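Local coordinates for regulator of G-protein signaling 1 (Homo sapiens, PDB 2BV1) that speeds GTP hydrolysis by G protein alpha subunits, driving them into the inactive GDP-bound form and so damping signalling from chemoattractant and other receptors, at residues 52-57 against 74-79; 97-102 against 112-117. All blocks are in the same frame, centred on the assembly; numbering follows the deposited sequence.

Contact 1 of 2, residues 52-57 against 74-79; sequences IEFWLA and EEIYKA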
# COMPACT_ATOMS: atom_id res chain seq x y z
N ILE A 52 -0.51 2.99 -1.07
CA ILE A 52 -1.25 1.89 -0.44
C ILE A 52 -2.02 1.10 -1.49
O ILE A 52 -2.16 -0.11 -1.40
CB ILE A 52 -2.18 2.38 0.71
CG1 ILE A 52 -2.66 1.16 1.53
CG2 ILE A 52 -3.39 3.15 0.17
CD1 ILE A 52 -3.65 1.52 2.64
N GLU A 53 -2.50 1.80 -2.49
CA GLU A 53 -3.19 1.14 -3.58
C GLU A 53 -2.30 0.22 -4.36
O GLU A 53 -2.67 -0.93 -4.64
CB GLU A 53 -3.79 2.20 -4.47
CG GLU A 53 -4.94 2.84 -3.80
CD GLU A 53 -5.67 3.77 -4.72
OE1 GLU A 53 -5.11 4.12 -5.80
OE2 GLU A 53 -6.79 4.15 -4.35
N PHE A 54 -1.07 0.68 -4.64
CA PHE A 54 -0.07 -0.20 -5.22
C PHE A 54 0.20 -1.38 -4.35
O PHE A 54 0.20 -2.52 -4.82
CB PHE A 54 1.27 0.55 -5.51
CG PHE A 54 2.32 -0.33 -6.05
CD1 PHE A 54 2.18 -0.91 -7.31
CD2 PHE A 54 3.45 -0.67 -5.27
CE1 PHE A 54 3.18 -1.78 -7.82
CE2 PHE A 54 4.43 -1.50 -5.77
CZ PHE A 54 4.32 -2.09 -7.05
N TRP A 55 0.42 -1.12 -3.06
CA TRP A 55 0.71 -2.19 -2.11
C TRP A 55 -0.41 -3.26 -2.07
O TRP A 55 -0.16 -4.43 -2.18
CB TRP A 55 0.99 -1.60 -0.72
CG TRP A 55 1.48 -2.62 0.23
CD1 TRP A 55 2.77 -2.97 0.43
CD2 TRP A 55 0.70 -3.43 1.12
NE1 TRP A 55 2.84 -3.95 1.38
CE2 TRP A 55 1.59 -4.25 1.82
CE3 TRP A 55 -0.67 -3.54 1.39
CZ2 TRP A 55 1.18 -5.18 2.75
CZ3 TRP A 55 -1.08 -4.44 2.34
CH2 TRP A 55 -0.16 -5.25 3.01
N LEU A 56 -1.67 -2.82 -1.95
CA LEU A 56 -2.83 -3.72 -2.00
C LEU A 56 -2.97 -4.44 -3.34
O LEU A 56 -3.39 -5.60 -3.38
CB LEU A 56 -4.11 -2.93 -1.70
CG LEU A 56 -4.20 -2.31 -0.31
CD1 LEU A 56 -5.23 -1.14 -0.24
CD2 LEU A 56 -4.46 -3.42 0.72
N ALA A 57 -2.65 -3.78 -4.45
CA ALA A 57 -2.67 -4.46 -5.77
C ALA A 57 -1.64 -5.59 -5.82
O ALA A 57 -1.86 -6.65 -6.42
CB ALA A 57 -2.43 -3.46 -6.89
N GLU A 74 0.68 -6.45 -16.24
CA GLU A 74 0.56 -5.34 -17.18
C GLU A 74 -0.35 -4.24 -16.65
O GLU A 74 -0.04 -3.07 -16.85
CB GLU A 74 0.09 -5.79 -18.59
N GLU A 75 -1.47 -4.60 -16.01
CA GLU A 75 -2.39 -3.60 -15.45
C GLU A 75 -1.74 -2.79 -14.30
O GLU A 75 -1.91 -1.59 -14.18
CB GLU A 75 -3.66 -4.23 -14.86
CG GLU A 75 -4.68 -3.13 -14.38
CD GLU A 75 -5.71 -3.55 -13.31
OE1 GLU A 75 -5.30 -4.02 -12.22
OE2 GLU A 75 -6.93 -3.37 -13.56
N ILE A 76 -1.07 -3.50 -13.41
CA ILE A 76 -0.44 -2.87 -12.26
C ILE A 76 0.69 -1.95 -12.74
O ILE A 76 0.84 -0.82 -12.25
CB ILE A 76 0.09 -3.93 -11.29
CG1 ILE A 76 -1.09 -4.59 -10.56
CG2 ILE A 76 1.10 -3.31 -10.28
CD1 ILE A 76 -0.74 -5.85 -9.73
N TYR A 77 1.46 -2.44 -13.70
CA TYR A 77 2.53 -1.67 -14.30
C TYR A 77 2.05 -0.35 -14.96
O TYR A 77 2.60 0.73 -14.69
CB TYR A 77 3.28 -2.54 -15.30
CG TYR A 77 4.45 -1.85 -15.94
CD1 TYR A 77 4.35 -1.40 -17.24
CD2 TYR A 77 5.64 -1.63 -15.24
CE1 TYR A 77 5.39 -0.76 -17.85
CE2 TYR A 77 6.72 -0.96 -15.86
CZ TYR A 77 6.56 -0.53 -17.16
OH TYR A 77 7.55 0.11 -17.85
N LYS A 78 0.99 -0.41 -15.75
CA LYS A 78 0.49 0.80 -16.39
C LYS A 78 -0.14 1.76 -15.37
O LYS A 78 0.01 2.97 -15.48
CB LYS A 78 -0.49 0.47 -17.54
N ALA A 79 -0.82 1.22 -14.38
CA ALA A 79 -1.55 2.05 -13.43
C ALA A 79 -0.63 2.77 -12.42
O ALA A 79 -0.97 3.82 -11.96
CB ALA A 79 -2.59 1.21 -12.68
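Phe54 carries its ring anti to the backbone N (chi1 178°), beside the carbonyl carbon, which brings the CE1 edge of the ring up to Ile76, while Ile76 places CG2 anti to its own backbone N and CG1 beside that N (chi1 -73°). The isoleucine thus presents both branches to segment 52-57. Its CG2 methyl meets the edge of the Phe54 ring, near the ring plane, with CG2 of Ile76 3.6 Å from CE1 of Phe54; the two side chains cross at about a right angle. The other branch runs to Ala57: CG1 of Ile76 lies 4.1 Å from CB of Ala57, and CD1 of Ile76 ends 3.6 Å from the carbonyl O of Ala57. No hydrogen bond spans the segments; the side chains meet through apolar groups, with the Ala57 carbonyl oxygen against the Ile76 CD1 methyl. An alanine in place of Ile76 would strip away both branches and is likely to leave the Phe54 edge and the Ala57 methyl without their partner across the helix pair. Phe111, from the loop ahead of helix 112-131, touches both Phe54 and Ile76, and Ile118 and Ala114 of that helix also meet Phe54. This is a buried helix-helix contact in the hydrophobic core of the all-helical RGS domain.

Contact 2 of 2, residues 97-102 against 112-117; sequences ESTAKK and DEAQKV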
# COMPACT_ATOMS: atom_id res chain seq x y z
N GLU A 97 13.27 -0.06 -13.71
CA GLU A 97 13.79 -0.76 -14.87
C GLU A 97 13.76 -2.29 -14.71
O GLU A 97 13.37 -3.01 -15.66
CB GLU A 97 15.23 -0.30 -15.20
CG GLU A 97 15.35 1.19 -15.56
CD GLU A 97 15.49 1.47 -17.06
OE1 GLU A 97 16.37 0.87 -17.74
OE2 GLU A 97 14.73 2.35 -17.54
N SER A 98 14.17 -2.79 -13.55
CA SER A 98 14.09 -4.24 -13.34
C SER A 98 12.64 -4.78 -13.26
O SER A 98 12.37 -5.87 -13.76
CB SER A 98 14.92 -4.72 -12.14
OG SER A 98 14.45 -4.18 -10.96
N THR A 99 11.73 -4.01 -12.67
CA THR A 99 10.32 -4.39 -12.62
C THR A 99 9.74 -4.49 -14.07
O THR A 99 9.06 -5.46 -14.42
CB THR A 99 9.50 -3.42 -11.76
OG1 THR A 99 9.97 -3.45 -10.40
CG2 THR A 99 7.96 -3.76 -11.75
N ALA A 100 10.05 -3.48 -14.89
CA ALA A 100 9.62 -3.42 -16.26
C ALA A 100 10.05 -4.67 -17.04
O ALA A 100 9.31 -5.18 -17.87
CB ALA A 100 10.18 -2.18 -16.91
N LYS A 101 11.26 -5.14 -16.77
CA LYS A 101 11.78 -6.35 -17.37
C LYS A 101 11.03 -7.59 -16.89
O LYS A 101 10.82 -8.52 -17.69
CB LYS A 101 13.27 -6.51 -17.05
CG LYS A 101 14.18 -5.72 -17.97
N LYS A 102 10.65 -7.64 -15.62
CA LYS A 102 9.89 -8.78 -15.09
C LYS A 102 8.47 -8.88 -15.70
O LYS A 102 7.88 -9.96 -15.73
CB LYS A 102 9.83 -8.72 -13.57
CG LYS A 102 11.21 -8.90 -12.93
CD LYS A 102 11.25 -8.57 -11.45
CE LYS A 102 12.48 -9.23 -10.81
NZ LYS A 102 12.44 -9.23 -9.33
N ASP A 112 7.73 -7.78 -5.84
CA ASP A 112 8.31 -7.84 -4.48
C ASP A 112 9.31 -6.72 -4.19
O ASP A 112 9.31 -6.15 -3.10
CB ASP A 112 9.01 -9.18 -4.27
CG ASP A 112 8.03 -10.33 -4.03
OD1 ASP A 112 6.80 -10.12 -4.03
OD2 ASP A 112 8.53 -11.45 -3.81
N GLU A 113 10.15 -6.39 -5.15
CA GLU A 113 11.17 -5.36 -4.95
C GLU A 113 10.51 -3.98 -4.85
O GLU A 113 10.77 -3.20 -3.92
CB GLU A 113 12.22 -5.37 -6.06
CG GLU A 113 13.41 -6.30 -5.83
CD GLU A 113 14.47 -6.17 -6.93
OE1 GLU A 113 14.61 -5.06 -7.52
OE2 GLU A 113 15.16 -7.19 -7.20
N ALA A 114 9.64 -3.68 -5.81
CA ALA A 114 8.93 -2.41 -5.83
C ALA A 114 8.02 -2.28 -4.62
O ALA A 114 7.89 -1.20 -4.03
CB ALA A 114 8.16 -2.23 -7.13
N GLN A 115 7.45 -3.40 -4.20
CA GLN A 115 6.49 -3.39 -3.09
C GLN A 115 7.26 -3.05 -1.79
O GLN A 115 6.80 -2.30 -0.95
CB GLN A 115 5.83 -4.74 -2.95
CG GLN A 115 4.73 -4.72 -1.88
CD GLN A 115 3.97 -6.03 -1.73
OE1 GLN A 115 4.41 -7.08 -2.18
NE2 GLN A 115 2.80 -5.96 -1.08
N LYS A 116 8.43 -3.65 -1.65
CA LYS A 116 9.27 -3.41 -0.50
C LYS A 116 9.68 -1.95 -0.40
O LYS A 116 9.59 -1.38 0.65
CB LYS A 116 10.45 -4.33 -0.53
CG LYS A 116 11.17 -4.39 0.83
N VAL A 117 10.11 -1.34 -1.49
CA VAL A 117 10.44 0.06 -1.51
C VAL A 117 9.24 0.88 -1.01
O VAL A 117 9.36 1.78 -0.14
CB VAL A 117 10.88 0.54 -2.93
CG1 VAL A 117 11.06 2.07 -2.98
CG2 VAL A 117 12.16 -0.13 -3.35
O HOH W 1 12.53 -5.56 -9.75
O HOH W 2 9.55 -5.24 -8.48
O HOH W 3 10.95 -8.20 -7.48
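Segments 97-102 and 112-117 are both helical and run roughly antiparallel, their N-to-C directions 143° apart and their axes 9.9 Å apart at closest approach. Thr99 and Ala114 stand opposite each other, CA to CA 7.2 Å. Direct contact at this point is slight: OG1 of Thr99 lies 3.9 Å from the Ala114 methyl, and no hydrogen bond passes straight from one segment to the other. Water fills the role instead. One water donates to Thr99 OG1 and accepts from the backbone N of Ala114, in the first turn of helix 112-131. A second joins Ser98 OG, at 2.7 Å from the water oxygen, to OE1 of Glu113 through a weak bond, with another weak bond to Thr99 OG1. A third accepts from Lys102 NZ, 2.6 Å away, and from the backbone N of Glu113. The lysine reaches it with an extended chain that crosses the Glu113 side chain at about a right angle; its NZ stays 4.0 Å from Glu113 OE2, too far for a salt bridge. Ser98 OG sits between its backbone N and carbonyl carbon (chi1 63°), where it also bonds to the carbonyl oxygens of Arg94 and Thr95, while Thr99 OG1 bonds to Thr95 O. Both hydroxyls are therefore tied back to their own helix as well as to water. Two early backbone N-H groups of helix 112-131 are thus satisfied by solvent, and the opposite charges of Lys102 and Glu113 probably attract one another without pairing, so across these two segments the polar links run through water.

Contacts 1 and 2 lie in series along the chain within the one RGS domain, their centres 11 Å apart, and they touch directly. The ring of Phe54 is shared: its CE2 lies 3.8 Å from the backbone C of Ala114, so the residue that meets helix 69-81 in contact 1 also packs on the start of helix 112-131. Nearby, Trp55 NE1 packs 3.2 Å from Gln115 NE2, and Tyr77 OH comes within 3.6 Å of Ala100 CB, a contact between helices 69-81 and 93-103, which follow each other in sequence. The apolar contact 1, centred about 9 Å from the centre of the chain, therefore adjoins the water-bridged contact 2, centred about 14 Å from it.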